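Local coordinates for peptidase M16 inactive domain family protein (Pseudomonas fluorescens, PDB 3GWB), which is of unproven function but belongs to the M16 metallopeptidase family, whose members generally hydrolyse peptides, at residues A228-P236 against T304-F312; D263-N273 against Q399-H407. All coordinates share one frame; numbering follows the deposited sequence.

Contact 1 of 2, residues A228-P236 against T304-F312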
ATOM      1  N   ALA A 228       3.253  15.374  28.710  1.00 19.11           N
ATOM      2  CA  ALA A 228       4.661  15.408  29.087  1.00 22.54           C
ATOM      3  C   ALA A 228       5.481  14.523  28.160  1.00 23.64           C
ATOM      4  O   ALA A 228       4.997  13.511  27.656  1.00 24.65           O
ATOM      5  CB  ALA A 228       4.827  14.952  30.528  1.00 23.54           C
ATOM      6  N   LYS A 229       6.730  14.911  27.938  1.00 25.11           N
ATOM      7  CA  LYS A 229       7.608  14.143  27.069  1.00 26.96           C
ATOM      8  C   LYS A 229       8.043  12.851  27.743  1.00 26.67           C
ATOM      9  O   LYS A 229       8.152  12.784  28.969  1.00 25.64           O
ATOM     10  CB  LYS A 229       8.828  14.978  26.690  1.00 29.13           C
ATOM     11  CG  LYS A 229       8.483  16.189  25.839  1.00 32.39           C
ATOM     12  CD  LYS A 229       9.720  16.992  25.485  1.00 35.37           C
ATOM     13  CE  LYS A 229       9.369  18.153  24.574  1.00 35.55           C
ATOM     14  NZ  LYS A 229      10.585  18.918  24.198  1.00 38.71           N
ATOM     15  N   ILE A 230       8.280  11.827  26.929  1.00 27.92           N
ATOM     16  CA  ILE A 230       8.699  10.521  27.424  1.00 27.07           C
ATOM     17  C   ILE A 230      10.166  10.569  27.841  1.00 26.92           C
ATOM     18  O   ILE A 230      10.978  11.273  27.233  1.00 24.65           O
ATOM     19  CB  ILE A 230       8.475   9.425  26.343  1.00 29.67           C
ATOM     20  CG1 ILE A 230       6.994   9.024  26.307  1.00 29.49           C
ATOM     21  CG2 ILE A 230       9.308   8.187  26.646  1.00 29.24           C
ATOM     22  CD1 ILE A 230       6.041  10.143  25.969  1.00 28.94           C
ATOM     23  N   GLU A 231      10.498   9.830  28.892  1.00 26.84           N
ATOM     24  CA  GLU A 231      11.863   9.802  29.396  1.00 27.46           C
ATOM     25  C   GLU A 231      12.770   8.985  28.489  1.00 25.55           C
ATOM     26  O   GLU A 231      12.297   8.275  27.606  1.00 24.32           O
ATOM     27  CB  GLU A 231      11.883   9.233  30.816  1.00 30.35           C
ATOM     28  CG  GLU A 231      10.955   9.972  31.767  1.00 36.09           C
ATOM     29  CD  GLU A 231      11.273   9.718  33.227  1.00 39.58           C
ATOM     30  OE1 GLU A 231      11.301   8.534  33.637  1.00 41.96           O
ATOM     31  OE2 GLU A 231      11.491  10.708  33.963  1.00 39.02           O
ATOM     32  N   GLN A 232      14.075   9.102  28.703  1.00 24.32           N
ATOM     33  CA  GLN A 232      15.058   8.372  27.906  1.00 22.53           C
ATOM     34  C   GLN A 232      15.186   6.932  28.383  1.00 21.70           C
ATOM     35  O   GLN A 232      15.139   6.664  29.579  1.00 20.33           O
ATOM     36  CB  GLN A 232      16.422   9.060  27.999  1.00 23.91           C
ATOM     37  CG  GLN A 232      16.498  10.378  27.257  1.00 25.54           C
ATOM     38  CD  GLN A 232      16.574  10.192  25.753  1.00 26.95           C
ATOM     39  OE1 GLN A 232      15.908   9.324  25.187  1.00 28.36           O
ATOM     40  NE2 GLN A 232      17.380  11.016  25.096  1.00 26.28           N
ATOM     41  N   PRO A 233      15.360   5.985  27.443  1.00 20.47           N
ATOM     42  CA  PRO A 233      15.498   4.568  27.785  1.00 21.11           C
ATOM     43  C   PRO A 233      16.872   4.288  28.380  1.00 21.69           C
ATOM     44  O   PRO A 233      17.791   5.096  28.247  1.00 21.37           O
ATOM     45  CB  PRO A 233      15.309   3.875  26.441  1.00 22.21           C
ATOM     46  CG  PRO A 233      15.975   4.831  25.500  1.00 21.74           C
ATOM     47  CD  PRO A 233      15.453   6.182  25.983  1.00 19.06           C
ATOM     48  N   ALA A 234      17.008   3.148  29.045  1.00 22.85           N
ATOM     49  CA  ALA A 234      18.283   2.768  29.627  1.00 24.44           C
ATOM     50  C   ALA A 234      19.051   1.997  28.565  1.00 26.30           C
ATOM     51  O   ALA A 234      18.449   1.362  27.699  1.00 26.16           O
ATOM     52  CB  ALA A 234      18.063   1.892  30.842  1.00 25.16           C
ATOM     53  N   GLU A 235      20.377   2.061  28.625  1.00 27.65           N
ATOM     54  CA  GLU A 235      21.219   1.342  27.673  1.00 29.37           C
ATOM     55  C   GLU A 235      21.062  -0.153  27.919  1.00 28.06           C
ATOM     56  O   GLU A 235      21.438  -0.650  28.976  1.00 28.07           O
ATOM     57  CB  GLU A 235      22.688   1.725  27.872  1.00 33.54           C
ATOM     58  CG  GLU A 235      23.056   3.107  27.366  1.00 40.00           C
ATOM     59  CD  GLU A 235      23.171   3.150  25.859  1.00 42.55           C
ATOM     60  OE1 GLU A 235      22.175   2.820  25.179  1.00 44.38           O
ATOM     61  OE2 GLU A 235      24.257   3.507  25.354  1.00 44.15           O
ATOM     62  N   PRO A 236      20.505  -0.891  26.948  1.00 27.04           N
ATOM     63  CA  PRO A 236      20.332  -2.332  27.127  1.00 27.31           C
ATOM     64  C   PRO A 236      21.667  -3.063  27.010  1.00 26.86           C
ATOM     65  O   PRO A 236      22.591  -2.577  26.357  1.00 26.13           O
ATOM     66  CB  PRO A 236      19.386  -2.697  25.993  1.00 26.66           C
ATOM     67  CG  PRO A 236      19.856  -1.789  24.905  1.00 27.10           C
ATOM     68  CD  PRO A 236      20.019  -0.468  25.623  1.00 27.85           C
ATOM     69  N   THR A 304      16.093   5.624  13.475  1.00 22.04           N
ATOM     70  CA  THR A 304      14.700   6.047  13.520  1.00 24.51           C
ATOM     71  C   THR A 304      14.636   6.959  14.744  1.00 22.95           C
ATOM     72  O   THR A 304      14.132   6.574  15.801  1.00 24.81           O
ATOM     73  CB  THR A 304      13.715   4.867  13.696  1.00 25.07           C
ATOM     74  OG1 THR A 304      13.916   3.909  12.651  1.00 28.14           O
ATOM     75  CG2 THR A 304      12.273   5.371  13.617  1.00 26.00           C
ATOM     76  N   PRO A 305      15.192   8.174  14.621  1.00 23.47           N
ATOM     77  CA  PRO A 305      15.218   9.168  15.699  1.00 22.42           C
ATOM     78  C   PRO A 305      13.815   9.551  16.152  1.00 22.62           C
ATOM     79  O   PRO A 305      12.954   9.870  15.330  1.00 24.98           O
ATOM     80  CB  PRO A 305      15.953  10.346  15.067  1.00 22.96           C
ATOM     81  CG  PRO A 305      16.844   9.693  14.053  1.00 24.82           C
ATOM     82  CD  PRO A 305      15.917   8.675  13.440  1.00 23.16           C
HETATM   83  N   MSE A 306      13.589   9.525  17.460  1.00 21.24           N
HETATM   84  CA  MSE A 306      12.291   9.872  18.011  1.00 20.41           C
HETATM   85  C   MSE A 306      12.488  10.866  19.143  1.00 21.15           C
HETATM   86  O   MSE A 306      13.605  11.336  19.365  1.00 18.62           O
HETATM   87  CB  MSE A 306      11.590   8.616  18.519  1.00 20.58           C
HETATM   88  CG  MSE A 306      11.359   7.572  17.437  1.00 22.91           C
HETATM   89 SE   MSE A 306      10.363   6.179  18.015  1.00 25.88          SE
HETATM   90  CE  MSE A 306      11.617   5.072  18.530  1.00 23.41           C
ATOM     91  N   GLN A 307      11.407  11.193  19.851  1.00 20.04           N
ATOM     92  CA  GLN A 307      11.483  12.144  20.955  1.00 21.32           C
ATOM     93  C   GLN A 307      12.578  11.669  21.894  1.00 20.14           C
ATOM     94  O   GLN A 307      13.428  12.446  22.314  1.00 18.73           O
ATOM     95  CB  GLN A 307      10.146  12.215  21.691  1.00 23.47           C
ATOM     96  CG  GLN A 307      10.013  13.399  22.634  1.00 27.54           C
ATOM     97  CD  GLN A 307       8.620  13.487  23.247  1.00 31.39           C
ATOM     98  OE1 GLN A 307       8.241  12.660  24.079  1.00 29.91           O
ATOM     99  NE2 GLN A 307       7.848  14.488  22.823  1.00 30.18           N
ATOM    100  N   ALA A 308      12.544  10.385  22.227  1.00 20.10           N
ATOM    101  CA  ALA A 308      13.566   9.796  23.076  1.00 21.45           C
ATOM    102  C   ALA A 308      14.478   9.058  22.104  1.00 21.83           C
ATOM    103  O   ALA A 308      14.194   9.012  20.905  1.00 20.11           O
ATOM    104  CB  ALA A 308      12.943   8.823  24.067  1.00 21.02           C
ATOM    105  N   ARG A 309      15.567   8.481  22.600  1.00 22.38           N
ATOM    106  CA  ARG A 309      16.483   7.768  21.722  1.00 22.00           C
ATOM    107  C   ARG A 309      15.792   6.681  20.910  1.00 22.19           C
ATOM    108  O   ARG A 309      15.244   5.716  21.461  1.00 21.98           O
ATOM    109  CB  ARG A 309      17.632   7.157  22.518  1.00 22.47           C
ATOM    110  CG  ARG A 309      18.629   8.180  23.027  1.00 26.00           C
ATOM    111  CD  ARG A 309      19.735   7.506  23.812  1.00 26.58           C
ATOM    112  NE  ARG A 309      20.686   6.798  22.960  1.00 27.02           N
ATOM    113  CZ  ARG A 309      21.594   5.944  23.421  1.00 27.93           C
ATOM    114  NH1 ARG A 309      21.661   5.694  24.721  1.00 28.95           N
ATOM    115  NH2 ARG A 309      22.446   5.353  22.594  1.00 29.27           N
ATOM    116  N   GLY A 310      15.813   6.857  19.594  1.00 20.10           N
ATOM    117  CA  GLY A 310      15.208   5.889  18.706  1.00 18.56           C
ATOM    118  C   GLY A 310      16.238   4.817  18.427  1.00 17.96           C
ATOM    119  O   GLY A 310      17.397   4.969  18.795  1.00 19.50           O
ATOM    120  N   PRO A 311      15.863   3.725  17.764  1.00 16.72           N
ATOM    121  CA  PRO A 311      16.862   2.693  17.509  1.00 16.79           C
ATOM    122  C   PRO A 311      17.685   2.845  16.225  1.00 16.90           C
ATOM    123  O   PRO A 311      17.319   3.579  15.308  1.00 17.50           O
ATOM    124  CB  PRO A 311      16.017   1.436  17.475  1.00 15.98           C
ATOM    125  CG  PRO A 311      14.797   1.929  16.721  1.00 15.62           C
ATOM    126  CD  PRO A 311      14.514   3.268  17.372  1.00 16.94           C
ATOM    127  N   PHE A 312      18.817   2.155  16.200  1.00 16.40           N
ATOM    128  CA  PHE A 312      19.663   2.087  15.024  1.00 16.78           C
ATOM    129  C   PHE A 312      19.499   0.605  14.730  1.00 17.23           C
ATOM    130  O   PHE A 312      19.680  -0.231  15.625  1.00 16.95           O
ATOM    131  CB  PHE A 312      21.132   2.373  15.319  1.00 15.23           C
ATOM    132  CG  PHE A 312      22.046   1.947  14.201  1.00 18.12           C
ATOM    133  CD1 PHE A 312      22.130   2.692  13.024  1.00 18.29           C
ATOM    134  CD2 PHE A 312      22.773   0.759  14.294  1.00 19.17           C
ATOM    135  CE1 PHE A 312      22.907   2.247  11.947  1.00 18.23           C
ATOM    136  CE2 PHE A 312      23.554   0.304  13.225  1.00 18.80           C
ATOM    137  CZ  PHE A 312      23.626   1.054  12.050  1.00 18.92           C
TER
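Gln232 takes a backbone hydrogen from Arg309, and Gln307 takes one from Ile230, so that each amide oxygen serves the opposite segment. Arg309 N donates to Gln232 OE1 at 2.7 Å, lying in the carbonyl plane on a lone pair. In the other direction Gln307 OE1 accepts from Ile230 N at 3.0 Å, nearly straight at 164° but with the donor tilted from the amide's carbonyl plane. Gln307 can span the gap because its CG stands anti to the backbone N (chi1 -166°) and the chain beyond is extended. Replacing it with an alanine would probably leave Ile230 N without this acceptor and open a gap beside Lys229. A salt bridge joins Glu235 OE1 to Arg309 NH1 at 3.0 Å, the carboxylate and guanidinium planes turned 59° apart; the firmer hold on the arginine comes from Gly258 O, which binds NE.

Around these bonds the packing is light. Lys229 crosses Gln307 at about a right angle, its CG 3.5 Å from NE2, before its extended chain leads away from 304-312. Ala308 CB packs against Gln232 OE1 at 3.2 Å, with Pro233 CD close by and also Glu231 O, a buried carbonyl with no polar partner in the model. Pro233 also leans on Tyr160, whose hydroxyl bonds Arg309 O.

Segment 228-236 is polyproline-II-like and has no strand partner in this contact. Running from helix 207-220 to strand 239-244, it is consistent with the linker between the two alpha/beta halves of an M16 subunit, fastened here to the loop of the beta hairpin formed by strands 299-303 and 311-319.

Contact 2 of 2, residues D263-N273 against Q399-H407; sequences DPDYAAVSLGN and QVKAAMNKH
His407 donates from NE2 to Asp265 OD2 at 2.8 Å, with an N-H...O angle of 154°. The oxygen lies near the plane of the imidazole and uses its anti lone pair, while carboxylate and ring planes stand 71° apart. The extended Lys406 chain crosses Asp265 at about a right angle and brings NZ to 3.6 Å from the same OD2, a long salt bridge; its CG sits over one face of the imidazole. Asp263 comes from the opposite direction to His407, its carboxylate steeply inclined to the ring and its OD2 3.4 Å from His407 CE1. The two carboxylates may favour a protonated imidazole, although the nearby Lys406 works against it.

Beyond this polar cluster the helices meet through small residues. Ala268 CB touches Ala403 CB at 3.6 Å, and Val269 CG1 fills the angle between Ala403 CB and His407 CD2. One turn on, Val400 CG1 reaches Gly272 CA at 3.5 Å, where any side chain would collide with Met404. Met404, bent at chi2 and chi3, curls its SE against Val269 and sets its CE over the peptide from Gly272 to Asn273. Leu271 CD2 meets Val400 CG2 at the far side, where both also touch Leu347 of helix 344-356.

Asp265 is itself positioned by its neighbours: Asp263 OD1 accepts from Asp265 N at 3.0 Å, forming an Asx turn within the type I turn that leads into helix 266-277. The axes of 266-273 and 399-407 pass 8.5 Å apart, crossing at -97°, a near-perpendicular meeting closed by alanine and glycine. Val269 also rests on Phe303, so the pair belongs to the helical layer over the mixed sheet in the second alpha/beta half of an M16 fold.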
ATOM      1  N   ASP A 263      19.101  15.558  18.001  1.00 27.13           N
ATOM      2  CA  ASP A 263      20.531  15.450  18.273  1.00 25.80           C
ATOM      3  C   ASP A 263      21.281  16.211  17.181  1.00 24.80           C
ATOM      4  O   ASP A 263      20.970  16.078  15.998  1.00 25.58           O
ATOM      5  CB  ASP A 263      20.961  13.984  18.283  1.00 26.75           C
ATOM      6  CG  ASP A 263      22.357  13.791  18.846  1.00 28.13           C
ATOM      7  OD1 ASP A 263      23.337  14.203  18.187  1.00 28.24           O
ATOM      8  OD2 ASP A 263      22.471  13.234  19.957  1.00 29.04           O
ATOM      9  N   PRO A 264      22.285  17.014  17.567  1.00 24.69           N
ATOM     10  CA  PRO A 264      23.089  17.812  16.633  1.00 24.30           C
ATOM     11  C   PRO A 264      23.822  17.030  15.547  1.00 23.89           C
ATOM     12  O   PRO A 264      24.031  17.545  14.448  1.00 23.12           O
ATOM     13  CB  PRO A 264      24.047  18.556  17.558  1.00 25.07           C
ATOM     14  CG  PRO A 264      24.253  17.585  18.657  1.00 25.72           C
ATOM     15  CD  PRO A 264      22.845  17.101  18.926  1.00 24.56           C
ATOM     16  N   ASP A 265      24.215  15.796  15.849  1.00 21.85           N
ATOM     17  CA  ASP A 265      24.925  14.967  14.872  1.00 22.88           C
ATOM     18  C   ASP A 265      24.002  14.287  13.868  1.00 20.40           C
ATOM     19  O   ASP A 265      24.435  13.419  13.116  1.00 19.86           O
ATOM     20  CB  ASP A 265      25.752  13.888  15.574  1.00 23.55           C
ATOM     21  CG  ASP A 265      26.864  14.466  16.409  1.00 26.91           C
ATOM     22  OD1 ASP A 265      27.353  15.562  16.058  1.00 27.12           O
ATOM     23  OD2 ASP A 265      27.256  13.817  17.403  1.00 29.08           O
ATOM     24  N   TYR A 266      22.736  14.679  13.855  1.00 18.87           N
ATOM     25  CA  TYR A 266      21.770  14.070  12.948  1.00 18.00           C
ATOM     26  C   TYR A 266      22.241  14.019  11.495  1.00 17.17           C
ATOM     27  O   TYR A 266      22.194  12.968  10.857  1.00 17.38           O
ATOM     28  CB  TYR A 266      20.437  14.818  13.011  1.00 18.92           C
ATOM     29  CG  TYR A 266      19.375  14.179  12.154  1.00 20.32           C
ATOM     30  CD1 TYR A 266      18.828  12.945  12.500  1.00 18.72           C
ATOM     31  CD2 TYR A 266      18.934  14.792  10.981  1.00 22.11           C
ATOM     32  CE1 TYR A 266      17.874  12.330  11.697  1.00 21.96           C
ATOM     33  CE2 TYR A 266      17.979  14.184  10.163  1.00 23.52           C
ATOM     34  CZ  TYR A 266      17.449  12.956  10.532  1.00 21.91           C
ATOM     35  OH  TYR A 266      16.501  12.357   9.735  1.00 24.37           O
ATOM     36  N   ALA A 267      22.688  15.154  10.970  1.00 16.71           N
ATOM     37  CA  ALA A 267      23.142  15.209   9.584  1.00 17.54           C
ATOM     38  C   ALA A 267      24.350  14.301   9.348  1.00 15.29           C
ATOM     39  O   ALA A 267      24.440  13.619   8.321  1.00 13.51           O
ATOM     40  CB  ALA A 267      23.482  16.652   9.198  1.00 18.21           C
ATOM     41  N   ALA A 268      25.278  14.298  10.299  1.00 14.02           N
ATOM     42  CA  ALA A 268      26.478  13.483  10.182  1.00 15.54           C
ATOM     43  C   ALA A 268      26.165  11.989  10.215  1.00 15.65           C
ATOM     44  O   ALA A 268      26.714  11.227   9.425  1.00 17.78           O
ATOM     45  CB  ALA A 268      27.464  13.837  11.288  1.00 14.78           C
ATOM     46  N   VAL A 269      25.279  11.567  11.116  1.00 17.87           N
ATOM     47  CA  VAL A 269      24.939  10.144  11.208  1.00 17.54           C
ATOM     48  C   VAL A 269      24.035   9.712  10.067  1.00 16.05           C
ATOM     49  O   VAL A 269      24.035   8.545   9.679  1.00 16.42           O
ATOM     50  CB  VAL A 269      24.252   9.785  12.556  1.00 17.54           C
ATOM     51  CG1 VAL A 269      25.161  10.163  13.713  1.00 17.15           C
ATOM     52  CG2 VAL A 269      22.908  10.475  12.665  1.00 17.90           C
ATOM     53  N   SER A 270      23.267  10.651   9.526  1.00 15.23           N
ATOM     54  CA  SER A 270      22.386  10.324   8.414  1.00 16.56           C
ATOM     55  C   SER A 270      23.240  10.004   7.193  1.00 14.56           C
ATOM     56  O   SER A 270      22.981   9.033   6.484  1.00 15.55           O
ATOM     57  CB  SER A 270      21.451  11.493   8.103  1.00 18.88           C
ATOM     58  OG  SER A 270      20.639  11.793   9.225  1.00 22.67           O
ATOM     59  N   LEU A 271      24.267  10.811   6.958  1.00 12.43           N
ATOM     60  CA  LEU A 271      25.141  10.588   5.813  1.00 11.78           C
ATOM     61  C   LEU A 271      25.995   9.336   6.036  1.00 11.55           C
ATOM     62  O   LEU A 271      26.249   8.566   5.107  1.00  9.87           O
ATOM     63  CB  LEU A 271      26.039  11.803   5.594  1.00 14.97           C
ATOM     64  CG  LEU A 271      26.776  11.830   4.259  1.00 13.98           C
ATOM     65  CD1 LEU A 271      25.808  12.217   3.131  1.00 14.10           C
ATOM     66  CD2 LEU A 271      27.913  12.830   4.351  1.00 16.78           C
ATOM     67  N   GLY A 272      26.419   9.129   7.275  1.00 10.64           N
ATOM     68  CA  GLY A 272      27.215   7.953   7.585  1.00 12.04           C
ATOM     69  C   GLY A 272      26.388   6.695   7.379  1.00 13.08           C
ATOM     70  O   GLY A 272      26.883   5.689   6.875  1.00 11.59           O
ATOM     71  N   ASN A 273      25.115   6.756   7.762  1.00 13.20           N
ATOM     72  CA  ASN A 273      24.235   5.608   7.600  1.00 14.72           C
ATOM     73  C   ASN A 273      23.951   5.359   6.134  1.00 14.40           C
ATOM     74  O   ASN A 273      23.856   4.217   5.704  1.00 13.51           O
ATOM     75  CB  ASN A 273      22.908   5.811   8.329  1.00 13.58           C
ATOM     76  CG  ASN A 273      21.958   4.662   8.102  1.00 17.00           C
ATOM     77  OD1 ASN A 273      21.056   4.735   7.261  1.00 18.78           O
ATOM     78  ND2 ASN A 273      22.173   3.575   8.826  1.00 16.75           N
ATOM     79  N   GLN A 399      34.638  13.790  10.301  1.00 20.53           N
ATOM     80  CA  GLN A 399      33.453  14.164  11.069  1.00 19.06           C
ATOM     81  C   GLN A 399      32.403  13.062  11.065  1.00 18.14           C
ATOM     82  O   GLN A 399      31.742  12.825  12.071  1.00 19.59           O
ATOM     83  CB  GLN A 399      32.834  15.447  10.514  1.00 20.38           C
ATOM     84  CG  GLN A 399      33.744  16.662  10.594  1.00 24.85           C
ATOM     85  CD  GLN A 399      33.133  17.874   9.926  1.00 25.44           C
ATOM     86  OE1 GLN A 399      32.704  17.811   8.776  1.00 26.65           O
ATOM     87  NE2 GLN A 399      33.090  18.988  10.645  1.00 28.47           N
ATOM     88  N   VAL A 400      32.233  12.400   9.926  1.00 16.16           N
ATOM     89  CA  VAL A 400      31.268  11.315   9.840  1.00 15.57           C
ATOM     90  C   VAL A 400      31.756  10.157  10.713  1.00 16.26           C
ATOM     91  O   VAL A 400      30.999   9.610  11.514  1.00 16.62           O
ATOM     92  CB  VAL A 400      31.095  10.846   8.382  1.00 14.79           C
ATOM     93  CG1 VAL A 400      30.253   9.564   8.330  1.00 17.11           C
ATOM     94  CG2 VAL A 400      30.436  11.950   7.564  1.00 14.03           C
ATOM     95  N   LYS A 401      33.026   9.791  10.572  1.00 15.68           N
ATOM     96  CA  LYS A 401      33.576   8.701  11.374  1.00 16.14           C
ATOM     97  C   LYS A 401      33.436   8.979  12.874  1.00 15.77           C
ATOM     98  O   LYS A 401      33.097   8.084  13.655  1.00 15.07           O
ATOM     99  CB  LYS A 401      35.051   8.475  11.019  1.00 15.85           C
ATOM    100  CG  LYS A 401      35.772   7.471  11.910  1.00 16.86           C
ATOM    101  CD  LYS A 401      37.229   7.334  11.498  1.00 20.05           C
ATOM    102  CE  LYS A 401      37.999   6.403  12.421  1.00 22.44           C
ATOM    103  NZ  LYS A 401      38.186   6.969  13.788  1.00 22.55           N
ATOM    104  N   ALA A 402      33.690  10.220  13.275  1.00 16.23           N
ATOM    105  CA  ALA A 402      33.593  10.578  14.683  1.00 16.04           C
ATOM    106  C   ALA A 402      32.165  10.451  15.187  1.00 16.00           C
ATOM    107  O   ALA A 402      31.928   9.876  16.253  1.00 15.57           O
ATOM    108  CB  ALA A 402      34.092  11.995  14.904  1.00 18.33           C
ATOM    109  N   ALA A 403      31.220  10.986  14.419  1.00 15.61           N
ATOM    110  CA  ALA A 403      29.811  10.948  14.790  1.00 17.09           C
ATOM    111  C   ALA A 403      29.291   9.525  14.940  1.00 17.62           C
ATOM    112  O   ALA A 403      28.646   9.204  15.931  1.00 19.23           O
ATOM    113  CB  ALA A 403      28.975  11.707  13.754  1.00 17.22           C
HETATM  114  N   MSE A 404      29.570   8.676  13.957  1.00 18.18           N
HETATM  115  CA  MSE A 404      29.112   7.292  14.013  1.00 16.71           C
HETATM  116  C   MSE A 404      29.695   6.581  15.232  1.00 17.61           C
HETATM  117  O   MSE A 404      29.009   5.790  15.884  1.00 17.43           O
HETATM  118  CB  MSE A 404      29.497   6.543  12.735  1.00 15.23           C
HETATM  119  CG  MSE A 404      28.773   7.033  11.466  1.00 14.52           C
HETATM  120 SE   MSE A 404      26.969   6.765  11.442  1.00 10.30          SE
HETATM  121  CE  MSE A 404      26.893   5.090  10.969  1.00 15.65           C
ATOM    122  N   ASN A 405      30.960   6.863  15.539  1.00 17.95           N
ATOM    123  CA  ASN A 405      31.613   6.254  16.693  1.00 19.36           C
ATOM    124  C   ASN A 405      31.095   6.837  18.006  1.00 19.23           C
ATOM    125  O   ASN A 405      31.138   6.183  19.049  1.00 17.63           O
ATOM    126  CB  ASN A 405      33.131   6.443  16.615  1.00 21.25           C
ATOM    127  CG  ASN A 405      33.811   5.383  15.768  1.00 22.28           C
ATOM    128  OD1 ASN A 405      34.428   5.686  14.746  1.00 26.43           O
ATOM    129  ND2 ASN A 405      33.705   4.128  16.194  1.00 23.24           N
ATOM    130  N   LYS A 406      30.601   8.068  17.956  1.00 18.88           N
ATOM    131  CA  LYS A 406      30.089   8.718  19.155  1.00 20.96           C
ATOM    132  C   LYS A 406      28.705   8.204  19.550  1.00 20.89           C
ATOM    133  O   LYS A 406      28.303   8.307  20.707  1.00 22.84           O
ATOM    134  CB  LYS A 406      30.032  10.233  18.941  1.00 23.10           C
ATOM    135  CG  LYS A 406      29.531  11.031  20.137  1.00 25.56           C
ATOM    136  CD  LYS A 406      29.443  12.510  19.778  1.00 29.09           C
ATOM    137  CE  LYS A 406      28.919  13.339  20.932  1.00 32.90           C
ATOM    138  NZ  LYS A 406      28.712  14.763  20.534  1.00 33.69           N
ATOM    139  N   HIS A 407      27.985   7.628  18.596  1.00 20.10           N
ATOM    140  CA  HIS A 407      26.642   7.144  18.874  1.00 21.00           C
ATOM    141  C   HIS A 407      26.453   5.637  18.750  1.00 20.67           C
ATOM    142  O   HIS A 407      25.430   5.103  19.180  1.00 21.58           O
ATOM    143  CB  HIS A 407      25.654   7.870  17.961  1.00 22.25           C
ATOM    144  CG  HIS A 407      25.588   9.347  18.210  1.00 24.43           C
ATOM    145  ND1 HIS A 407      24.981   9.883  19.321  1.00 24.10           N
ATOM    146  CD2 HIS A 407      26.093  10.392  17.513  1.00 26.05           C
ATOM    147  CE1 HIS A 407      25.114  11.200  19.303  1.00 25.22           C
ATOM    148  NE2 HIS A 407      25.787  11.532  18.214  1.00 26.03           N
TER

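How the contacts relate
Contact 1 lies at the surface and contact 2 is largely buried, their centres about 17 Å apart, and their chemistry follows. The linker segment, which buries little apolar surface in this contact, is held chiefly by polar bonds between side chains and backbone; the helix pair relies on close apolar packing, with charges gathered at one margin. Both attach to the same sheet, contact 1 through the connection between two neighbouring strands and contact 2 through helices layered against it. They also meet directly: Pro305 CG lies 3.7 Å from Tyr266 CE1, and Phe312 packs on Asn273. Along the chain their segments alternate.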